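Local coordinates for protein alpha-Amylase (Thermotoga maritima, PDB 2B5D) that is an alpha-amylase by name, a glycoside hydrolase family 57 protein built around a largely parallel, curled beta-sheet surrounded by helices, at residues E27-T35 against L70-M78; Y38-D46 against I124-Q132. All coordinates share one frame; numbering follows the deposited sequence.

Both contacts use helix 27-47, which follows the first strand, 3-11, of the largely parallel sheet. Its first part, 27-35, meets helix 68-91 in contact 1, and its continuation, 38-46, meets the region 124-132, mostly helix 125-134, in contact 2. The centres of the contacts lie about 16 Å apart, and the two parts of the helix join through probable backbone hydrogen bonds from Tyr38 N to Ala33 O and from Ile39 N to Ile34 O. In chain order the segments alternate: 27-35, 38-46, 70-78, 124-132. One helix thus packs against helix 68-91 at its start and, further along, against the helix that precedes strand 137-142, all within the family 57 range.

Contact 1: residues E27-T35 against L70-M78; sequences ERWLFEAIT and LQEKYERHM
Thr35 OG1 and Tyr74 OH meet 2.6 Å apart in a hydrogen bond in which either hydroxyl could donate. Thr35 OG1 lies beside its own backbone N, near the carbonyl oxygen of Phe31 one turn back, a possible second acceptor for its proton. It also comes near the plane of the tyrosine ring at its edge, while Met78 SD sits 3.4 Å from OG1, so a thioether and the ring edge lie beside this hydroxyl.

Phe31 is the central knob, set among Leu70, Lys73, Tyr74 and His77. Its CG stands anti to the carbonyl carbon (chi1 -57°), which places the ring among these four residues; Tyr74 CA lies over one face, and Glu27 O over the centre of the opposite face. CD2 of Phe31 touches CD2 of Tyr74 at 3.5 Å, the two planes inclined at 53°. Ile34 CG2 rests over one face of the Tyr74 ring, 4.1 Å from its centroid, and Met78 CG lies over the other. Phe31 CB stands over the face of the His77 imidazole, 4.0 Å from its centroid.

At the 27-30 end, Leu30 CD1 meets Leu70 CG at 3.9 Å. Arg28 NH1 is salt-bridged to Glu32 OE1 at 2.9 Å, whereas its NH2 only approaches the edge of the imidazole. Tyr74 also meets Phe117 of helix 97-119.

Large aromatic side chains bridge helix axes 10.6 Å apart at their closest approach, and the paired hydroxyls give the buried phenol a polar partner, fixing where its end lies among mainly aromatic and aliphatic neighbours.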
loop_
_atom_site.group_PDB
_atom_site.type_symbol
_atom_site.label_atom_id
_atom_site.label_comp_id
_atom_site.label_asym_id
_atom_site.label_seq_id
_atom_site.Cartn_x
_atom_site.Cartn_y
_atom_site.Cartn_z
ATOM N N GLU A 27 -10.413 -19.575 1.745
ATOM C CA GLU A 27 -11.039 -20.876 1.945
ATOM C C GLU A 27 -11.671 -21.413 0.655
ATOM O O GLU A 27 -12.027 -22.586 0.589
ATOM C CB GLU A 27 -12.072 -20.816 3.082
ATOM C CG GLU A 27 -11.488 -20.369 4.447
ATOM C CD GLU A 27 -12.440 -20.588 5.625
ATOM O OE1 GLU A 27 -11.943 -20.973 6.714
ATOM O OE2 GLU A 27 -13.674 -20.373 5.463
ATOM N N ARG A 28 -11.822 -20.548 -0.354
ATOM C CA ARG A 28 -12.329 -20.940 -1.677
ATOM C C ARG A 28 -11.302 -21.747 -2.483
ATOM O O ARG A 28 -11.678 -22.514 -3.363
ATOM C CB ARG A 28 -12.706 -19.705 -2.494
ATOM C CG ARG A 28 -13.884 -18.913 -1.974
ATOM C CD ARG A 28 -14.265 -17.789 -2.959
ATOM N NE ARG A 28 -15.298 -18.178 -3.933
ATOM C CZ ARG A 28 -15.062 -18.764 -5.113
ATOM N NH1 ARG A 28 -13.817 -19.051 -5.494
ATOM N NH2 ARG A 28 -16.077 -19.067 -5.925
ATOM N N TRP A 29 -10.012 -21.539 -2.206
ATOM C CA TRP A 29 -8.963 -22.341 -2.819
ATOM C C TRP A 29 -9.262 -23.826 -2.557
ATOM O O TRP A 29 -9.355 -24.625 -3.484
ATOM C CB TRP A 29 -7.577 -21.997 -2.264
ATOM C CG TRP A 29 -7.107 -20.544 -2.319
ATOM C CD1 TRP A 29 -6.196 -19.966 -1.468
ATOM C CD2 TRP A 29 -7.489 -19.504 -3.255
ATOM N NE1 TRP A 29 -5.990 -18.645 -1.806
ATOM C CE2 TRP A 29 -6.764 -18.330 -2.896
ATOM C CE3 TRP A 29 -8.370 -19.445 -4.362
ATOM C CZ2 TRP A 29 -6.892 -17.099 -3.603
ATOM C CZ3 TRP A 29 -8.504 -18.208 -5.073
ATOM C CH2 TRP A 29 -7.759 -17.061 -4.681
ATOM N N LEU A 30 -9.451 -24.161 -1.287
ATOM C CA LEU A 30 -9.857 -25.495 -0.877
ATOM C C LEU A 30 -11.080 -26.031 -1.632
ATOM O O LEU A 30 -11.087 -27.169 -2.112
ATOM C CB LEU A 30 -10.148 -25.500 0.624
ATOM C CG LEU A 30 -9.835 -26.698 1.529
ATOM C CD1 LEU A 30 -10.993 -26.901 2.457
ATOM C CD2 LEU A 30 -9.473 -27.996 0.801
ATOM N N PHE A 31 -12.118 -25.211 -1.736
ATOM C CA PHE A 31 -13.340 -25.636 -2.406
ATOM C C PHE A 31 -13.177 -25.903 -3.904
ATOM O O PHE A 31 -13.718 -26.880 -4.427
ATOM C CB PHE A 31 -14.465 -24.637 -2.140
ATOM C CG PHE A 31 -14.753 -24.423 -0.682
ATOM C CD1 PHE A 31 -15.249 -23.195 -0.236
ATOM C CD2 PHE A 31 -14.525 -25.443 0.253
ATOM C CE1 PHE A 31 -15.524 -22.984 1.138
ATOM C CE2 PHE A 31 -14.794 -25.253 1.610
ATOM C CZ PHE A 31 -15.294 -24.023 2.059
ATOM N N GLU A 32 -12.444 -25.037 -4.584
ATOM C CA GLU A 32 -12.082 -25.268 -5.978
ATOM C C GLU A 32 -11.214 -26.526 -6.146
ATOM O O GLU A 32 -11.475 -27.341 -7.033
ATOM C CB GLU A 32 -11.354 -24.048 -6.550
ATOM C CG GLU A 32 -12.198 -22.764 -6.689
ATOM C CD GLU A 32 -11.341 -21.479 -6.818
ATOM O OE1 GLU A 32 -11.903 -20.420 -7.198
ATOM O OE2 GLU A 32 -10.112 -21.526 -6.547
ATOM N N ALA A 33 -10.194 -26.698 -5.284
ATOM C CA ALA A 33 -9.379 -27.941 -5.297
ATOM C C ALA A 33 -10.214 -29.204 -5.118
ATOM O O ALA A 33 -10.017 -30.169 -5.835
ATOM C CB ALA A 33 -8.276 -27.880 -4.300
ATOM N N ILE A 34 -11.185 -29.180 -4.209
ATOM C CA ILE A 34 -12.069 -30.347 -3.992
ATOM C C ILE A 34 -12.915 -30.610 -5.232
ATOM O O ILE A 34 -13.074 -31.752 -5.675
ATOM C CB ILE A 34 -13.003 -30.169 -2.748
ATOM C CG1 ILE A 34 -12.192 -29.938 -1.479
ATOM C CG2 ILE A 34 -13.848 -31.386 -2.537
ATOM C CD1 ILE A 34 -13.036 -29.795 -0.210
ATOM N N THR A 35 -13.442 -29.530 -5.805
ATOM C CA THR A 35 -14.382 -29.616 -6.922
ATOM C C THR A 35 -13.665 -29.981 -8.203
ATOM O O THR A 35 -14.092 -30.888 -8.913
ATOM C CB THR A 35 -15.193 -28.292 -7.082
ATOM O OG1 THR A 35 -15.972 -28.078 -5.902
ATOM C CG2 THR A 35 -16.132 -28.340 -8.288
ATOM N N LEU A 70 -15.554 -27.337 7.704
ATOM C CA LEU A 70 -15.225 -27.110 6.293
ATOM C C LEU A 70 -16.119 -27.939 5.371
ATOM O O LEU A 70 -16.549 -27.467 4.319
ATOM C CB LEU A 70 -13.739 -27.374 6.011
ATOM C CG LEU A 70 -12.679 -26.249 5.948
ATOM C CD1 LEU A 70 -13.164 -24.822 6.294
ATOM C CD2 LEU A 70 -11.420 -26.602 6.775
ATOM N N GLN A 71 -16.427 -29.163 5.774
ATOM C CA GLN A 71 -17.313 -30.010 4.988
ATOM C C GLN A 71 -18.720 -29.397 4.860
ATOM O O GLN A 71 -19.330 -29.433 3.779
ATOM C CB GLN A 71 -17.389 -31.410 5.601
ATOM C CG GLN A 71 -16.036 -32.022 5.941
ATOM C CD GLN A 71 -16.143 -33.353 6.675
ATOM O OE1 GLN A 71 -15.155 -34.083 6.803
ATOM N NE2 GLN A 71 -17.343 -33.679 7.154
ATOM N N GLU A 72 -19.219 -28.842 5.972
ATOM C CA GLU A 72 -20.498 -28.112 6.012
ATOM C C GLU A 72 -20.481 -26.866 5.117
ATOM O O GLU A 72 -21.384 -26.685 4.296
ATOM C CB GLU A 72 -20.875 -27.763 7.459
ATOM C CG GLU A 72 -21.484 -28.955 8.207
ATOM C CD GLU A 72 -21.628 -28.767 9.725
ATOM O OE1 GLU A 72 -21.982 -29.776 10.382
ATOM O OE2 GLU A 72 -21.399 -27.649 10.260
ATOM N N LYS A 73 -19.445 -26.041 5.257
ATOM C CA LYS A 73 -19.221 -24.903 4.355
ATOM C C LYS A 73 -19.082 -25.297 2.874
ATOM O O LYS A 73 -19.560 -24.575 1.997
ATOM C CB LYS A 73 -18.022 -24.064 4.814
ATOM C CG LYS A 73 -18.323 -23.193 6.013
ATOM C CD LYS A 73 -17.111 -23.022 6.955
ATOM C CE LYS A 73 -17.531 -22.631 8.409
ATOM N NZ LYS A 73 -18.771 -23.323 8.928
ATOM N N TYR A 74 -18.456 -26.437 2.590
ATOM C CA TYR A 74 -18.313 -26.879 1.200
ATOM C C TYR A 74 -19.654 -27.277 0.601
ATOM O O TYR A 74 -19.926 -26.984 -0.559
ATOM C CB TYR A 74 -17.301 -28.040 1.056
ATOM C CG TYR A 74 -17.199 -28.552 -0.369
ATOM C CD1 TYR A 74 -17.886 -29.697 -0.766
ATOM C CD2 TYR A 74 -16.447 -27.867 -1.323
ATOM C CE1 TYR A 74 -17.809 -30.163 -2.076
ATOM C CE2 TYR A 74 -16.367 -28.314 -2.621
ATOM C CZ TYR A 74 -17.044 -29.461 -2.992
ATOM O OH TYR A 74 -16.963 -29.897 -4.279
ATOM N N GLU A 75 -20.465 -27.965 1.402
ATOM C CA GLU A 75 -21.784 -28.448 1.007
ATOM C C GLU A 75 -22.688 -27.262 0.623
ATOM O O GLU A 75 -23.382 -27.287 -0.403
ATOM C CB GLU A 75 -22.384 -29.213 2.175
ATOM C CG GLU A 75 -22.908 -30.580 1.801
ATOM C CD GLU A 75 -22.985 -31.546 2.994
ATOM O OE1 GLU A 75 -24.113 -31.756 3.498
ATOM O OE2 GLU A 75 -21.933 -32.104 3.424
ATOM N N ARG A 76 -22.628 -26.216 1.446
ATOM C CA ARG A 76 -23.349 -24.968 1.233
ATOM C C ARG A 76 -22.782 -24.177 0.038
ATOM O O ARG A 76 -23.540 -23.553 -0.726
ATOM C CB ARG A 76 -23.373 -24.174 2.555
ATOM C CG ARG A 76 -23.129 -22.664 2.488
ATOM C CD ARG A 76 -23.469 -21.991 3.833
ATOM N NE ARG A 76 -23.231 -22.877 4.976
ATOM C CZ ARG A 76 -22.291 -22.685 5.910
ATOM N NH1 ARG A 76 -21.491 -21.609 5.848
ATOM N NH2 ARG A 76 -22.155 -23.561 6.913
ATOM N N HIS A 77 -21.465 -24.238 -0.158
ATOM C CA HIS A 77 -20.851 -23.662 -1.355
ATOM C C HIS A 77 -21.292 -24.411 -2.621
ATOM O O HIS A 77 -21.569 -23.816 -3.659
ATOM C CB HIS A 77 -19.334 -23.673 -1.220
ATOM C CG HIS A 77 -18.608 -23.538 -2.522
ATOM N ND1 HIS A 77 -18.170 -22.324 -3.005
ATOM C CD2 HIS A 77 -18.230 -24.467 -3.434
ATOM C CE1 HIS A 77 -17.559 -22.508 -4.164
ATOM N NE2 HIS A 77 -17.582 -23.799 -4.447
ATOM N N MET A 78 -21.372 -25.725 -2.531
ATOM C CA MET A 78 -21.760 -26.509 -3.694
ATOM C C MET A 78 -23.212 -26.277 -4.135
ATOM O O MET A 78 -23.516 -26.298 -5.339
ATOM C CB MET A 78 -21.437 -27.991 -3.481
ATOM C CG MET A 78 -19.957 -28.300 -3.701
ATOM S SD MET A 78 -19.273 -27.628 -5.272
ATOM C CE MET A 78 -19.954 -28.783 -6.472
#

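Contact 2: residues Y38-D46 against I124-Q132; sequences YIPLLMMFD and ILEGFKKYQ
Ile124, at the start of the segment, places CD1 against Tyr38 CB at 3.9 Å and CB against Leu42 CD2; a branched aliphatic side chain suits a place between two such partners. With no side chain, Gly127 leaves room for Leu42, whose CD1 comes up to the glycine's carbonyl carbon; the CA atoms of Gly127 and Leu42 are 6.9 Å apart.

Phe128 gives a face to the same methyl: Leu42 CD1 stands over the ring centre, 3.6 Å from its centroid and 6° off the normal, in a CH-pi contact. The ring's CZ also reaches Tyr38 O at 3.5 Å, and its CE2 meets Phe45 CE1.

With its CG anti to the carbonyl carbon (chi1 -66°), Tyr131 presents a ring face to Phe45, whose CB lies over the ring centre, 3.6 Å from the centroid. The Phe45 ring turns its edge to that face, planes at 75°, a T-shaped pair. The phenol oxygen passes 3.4 Å from Asp46 CB and shares a weakly held water with Leu42 O.

Helices 27-47 and 125-134 pack side by side and reach strand 137-142 through Leu137, which touches Phe45, Phe128 and Tyr131: two outer-shell helices against a barrel strand, consistent with the (beta/alpha)7 barrel of family 57.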
loop_
_atom_site.group_PDB
_atom_site.type_symbol
_atom_site.label_atom_id
_atom_site.label_comp_id
_atom_site.label_asym_id
_atom_site.label_seq_id
_atom_site.Cartn_x
_atom_site.Cartn_y
_atom_site.Cartn_z
ATOM N N TYR A 38 -9.801 -33.076 -6.464
ATOM C CA TYR A 38 -9.882 -34.261 -5.594
ATOM C C TYR A 38 -11.070 -35.211 -5.853
ATOM O O TYR A 38 -10.899 -36.444 -5.884
ATOM C CB TYR A 38 -9.793 -33.893 -4.112
ATOM C CG TYR A 38 -8.710 -32.906 -3.795
ATOM C CD1 TYR A 38 -7.458 -32.995 -4.386
ATOM C CD2 TYR A 38 -8.940 -31.880 -2.903
ATOM C CE1 TYR A 38 -6.464 -32.075 -4.098
ATOM C CE2 TYR A 38 -7.949 -30.962 -2.599
ATOM C CZ TYR A 38 -6.715 -31.058 -3.213
ATOM O OH TYR A 38 -5.734 -30.113 -2.910
ATOM N N ILE A 39 -12.267 -34.663 -6.050
ATOM C CA ILE A 39 -13.431 -35.528 -6.348
ATOM C C ILE A 39 -13.397 -36.123 -7.775
ATOM O O ILE A 39 -13.698 -37.295 -7.952
ATOM C CB ILE A 39 -14.795 -34.828 -5.987
ATOM C CG1 ILE A 39 -14.995 -34.801 -4.466
ATOM C CG2 ILE A 39 -15.998 -35.495 -6.697
ATOM C CD1 ILE A 39 -16.100 -33.810 -3.970
ATOM N N PRO A 40 -13.054 -35.316 -8.802
ATOM C CA PRO A 40 -12.857 -35.892 -10.142
ATOM C C PRO A 40 -11.779 -37.001 -10.210
ATOM O O PRO A 40 -11.892 -37.881 -11.042
ATOM C CB PRO A 40 -12.419 -34.689 -10.983
ATOM C CG PRO A 40 -12.997 -33.519 -10.299
ATOM C CD PRO A 40 -12.906 -33.854 -8.822
ATOM N N LEU A 41 -10.746 -36.950 -9.366
ATOM C CA LEU A 41 -9.840 -38.108 -9.210
ATOM C C LEU A 41 -10.574 -39.323 -8.676
ATOM O O LEU A 41 -10.459 -40.416 -9.210
ATOM C CB LEU A 41 -8.649 -37.788 -8.299
ATOM C CG LEU A 41 -7.548 -36.860 -8.816
ATOM C CD1 LEU A 41 -6.502 -36.650 -7.725
ATOM C CD2 LEU A 41 -6.894 -37.394 -10.102
ATOM N N LEU A 42 -11.337 -39.120 -7.619
ATOM C CA LEU A 42 -12.197 -40.151 -7.081
ATOM C C LEU A 42 -13.130 -40.724 -8.150
ATOM O O LEU A 42 -13.236 -41.930 -8.300
ATOM C CB LEU A 42 -12.991 -39.601 -5.890
ATOM C CG LEU A 42 -12.527 -39.929 -4.460
ATOM C CD1 LEU A 42 -11.103 -40.437 -4.394
ATOM C CD2 LEU A 42 -12.724 -38.745 -3.550
ATOM N N MET A 43 -13.800 -39.853 -8.892
ATOM C CA MET A 43 -14.670 -40.292 -9.968
ATOM C C MET A 43 -13.918 -41.124 -11.003
ATOM O O MET A 43 -14.372 -42.183 -11.431
ATOM C CB MET A 43 -15.356 -39.083 -10.601
ATOM C CG MET A 43 -16.702 -38.786 -9.940
ATOM S SD MET A 43 -17.225 -37.050 -9.959
ATOM C CE MET A 43 -16.458 -36.432 -11.461
ATOM N N MET A 44 -12.750 -40.641 -11.381
ATOM C CA MET A 44 -11.886 -41.346 -12.295
ATOM C C MET A 44 -11.383 -42.707 -11.777
ATOM O O MET A 44 -11.228 -43.626 -12.568
ATOM C CB MET A 44 -10.733 -40.422 -12.676
ATOM C CG MET A 44 -9.887 -40.873 -13.863
ATOM S SD MET A 44 -8.429 -41.851 -13.404
ATOM C CE MET A 44 -7.169 -40.593 -13.206
ATOM N N PHE A 45 -11.125 -42.850 -10.475
ATOM C CA PHE A 45 -10.639 -44.132 -9.930
ATOM C C PHE A 45 -11.758 -45.141 -9.969
ATOM O O PHE A 45 -11.536 -46.319 -10.204
ATOM C CB PHE A 45 -10.161 -44.028 -8.468
ATOM C CG PHE A 45 -8.991 -43.103 -8.252
ATOM C CD1 PHE A 45 -8.669 -42.690 -6.978
ATOM C CD2 PHE A 45 -8.227 -42.633 -9.316
ATOM C CE1 PHE A 45 -7.616 -41.828 -6.764
ATOM C CE2 PHE A 45 -7.176 -41.778 -9.101
ATOM C CZ PHE A 45 -6.872 -41.375 -7.819
ATOM N N ASP A 46 -12.962 -44.653 -9.690
ATOM C CA ASP A 46 -14.161 -45.452 -9.734
ATOM C C ASP A 46 -14.456 -45.937 -11.160
ATOM O O ASP A 46 -14.706 -47.135 -11.363
ATOM C CB ASP A 46 -15.318 -44.635 -9.178
ATOM C CG ASP A 46 -16.582 -45.458 -8.989
ATOM O OD1 ASP A 46 -17.571 -45.163 -9.704
ATOM O OD2 ASP A 46 -16.597 -46.382 -8.135
ATOM N N ILE A 124 -13.806 -37.139 2.181
ATOM C CA ILE A 124 -13.388 -37.716 0.924
ATOM C C ILE A 124 -12.058 -38.454 1.102
ATOM O O ILE A 124 -11.645 -39.183 0.221
ATOM C CB ILE A 124 -13.349 -36.644 -0.202
ATOM C CG1 ILE A 124 -12.294 -35.576 0.101
ATOM C CG2 ILE A 124 -14.750 -36.034 -0.416
ATOM C CD1 ILE A 124 -12.050 -34.620 -1.028
ATOM N N LEU A 125 -11.427 -38.254 2.260
ATOM C CA LEU A 125 -10.297 -39.047 2.714
ATOM C C LEU A 125 -10.628 -40.535 2.795
ATOM O O LEU A 125 -9.761 -41.394 2.531
ATOM C CB LEU A 125 -9.790 -38.565 4.080
ATOM C CG LEU A 125 -9.019 -37.248 4.081
ATOM C CD1 LEU A 125 -8.449 -36.964 5.447
ATOM C CD2 LEU A 125 -7.921 -37.218 3.025
ATOM N N GLU A 126 -11.874 -40.820 3.168
ATOM C CA GLU A 126 -12.419 -42.165 3.198
ATOM C C GLU A 126 -12.358 -42.783 1.794
ATOM O O GLU A 126 -12.044 -43.967 1.647
ATOM C CB GLU A 126 -13.848 -42.107 3.752
ATOM C CG GLU A 126 -14.615 -43.421 3.796
ATOM C CD GLU A 126 -16.004 -43.266 4.461
ATOM O OE1 GLU A 126 -17.030 -43.228 3.713
ATOM O OE2 GLU A 126 -16.068 -43.157 5.723
ATOM N N GLY A 127 -12.632 -41.979 0.768
ATOM C CA GLY A 127 -12.509 -42.423 -0.622
ATOM C C GLY A 127 -11.074 -42.721 -1.038
ATOM O O GLY A 127 -10.786 -43.726 -1.667
ATOM N N PHE A 128 -10.158 -41.838 -0.689
ATOM C CA PHE A 128 -8.761 -42.070 -0.984
ATOM C C PHE A 128 -8.203 -43.277 -0.220
ATOM O O PHE A 128 -7.343 -44.005 -0.735
ATOM C CB PHE A 128 -7.934 -40.800 -0.725
ATOM C CG PHE A 128 -8.129 -39.748 -1.772
ATOM C CD1 PHE A 128 -8.997 -38.664 -1.547
ATOM C CD2 PHE A 128 -7.477 -39.849 -3.002
ATOM C CE1 PHE A 128 -9.189 -37.670 -2.540
ATOM C CE2 PHE A 128 -7.658 -38.869 -3.991
ATOM C CZ PHE A 128 -8.519 -37.783 -3.763
ATOM N N LYS A 129 -8.690 -43.460 1.002
ATOM C CA LYS A 129 -8.257 -44.552 1.865
ATOM C C LYS A 129 -8.638 -45.885 1.220
ATOM O O LYS A 129 -7.862 -46.848 1.227
ATOM C CB LYS A 129 -8.906 -44.397 3.241
ATOM C CG LYS A 129 -8.525 -45.427 4.259
ATOM C CD LYS A 129 -9.326 -45.218 5.551
ATOM C CE LYS A 129 -8.936 -46.238 6.610
ATOM N NZ LYS A 129 -10.012 -46.421 7.618
ATOM N N LYS A 130 -9.826 -45.894 0.619
ATOM C CA LYS A 130 -10.415 -47.090 0.030
ATOM C C LYS A 130 -9.657 -47.530 -1.221
ATOM O O LYS A 130 -9.531 -48.720 -1.498
ATOM C CB LYS A 130 -11.899 -46.839 -0.237
ATOM C CG LYS A 130 -12.574 -47.780 -1.192
ATOM C CD LYS A 130 -14.040 -47.424 -1.347
ATOM C CE LYS A 130 -14.441 -47.377 -2.811
ATOM N NZ LYS A 130 -14.345 -45.984 -3.309
ATOM N N TYR A 131 -9.120 -46.576 -1.963
ATOM C CA TYR A 131 -8.295 -46.940 -3.091
ATOM C C TYR A 131 -6.890 -47.360 -2.682
ATOM O O TYR A 131 -6.272 -48.179 -3.369
ATOM C CB TYR A 131 -8.357 -45.882 -4.207
ATOM C CG TYR A 131 -9.747 -45.815 -4.829
ATOM C CD1 TYR A 131 -10.202 -46.810 -5.703
ATOM C CD2 TYR A 131 -10.611 -44.772 -4.530
ATOM C CE1 TYR A 131 -11.476 -46.758 -6.265
ATOM C CE2 TYR A 131 -11.895 -44.716 -5.080
ATOM C CZ TYR A 131 -12.322 -45.713 -5.940
ATOM O OH TYR A 131 -13.602 -45.630 -6.478
ATOM N N GLN A 132 -6.387 -46.850 -1.556
ATOM C CA GLN A 132 -5.122 -47.367 -1.048
ATOM C C GLN A 132 -5.267 -48.856 -0.699
ATOM O O GLN A 132 -4.374 -49.644 -1.007
ATOM C CB GLN A 132 -4.554 -46.571 0.134
ATOM C CG GLN A 132 -3.127 -46.966 0.488
ATOM C CD GLN A 132 -2.382 -45.964 1.391
ATOM O OE1 GLN A 132 -2.799 -45.658 2.526
ATOM N NE2 GLN A 132 -1.270 -45.477 0.905
HETATM O O HOH W 1 -15.359 -42.927 -5.773
#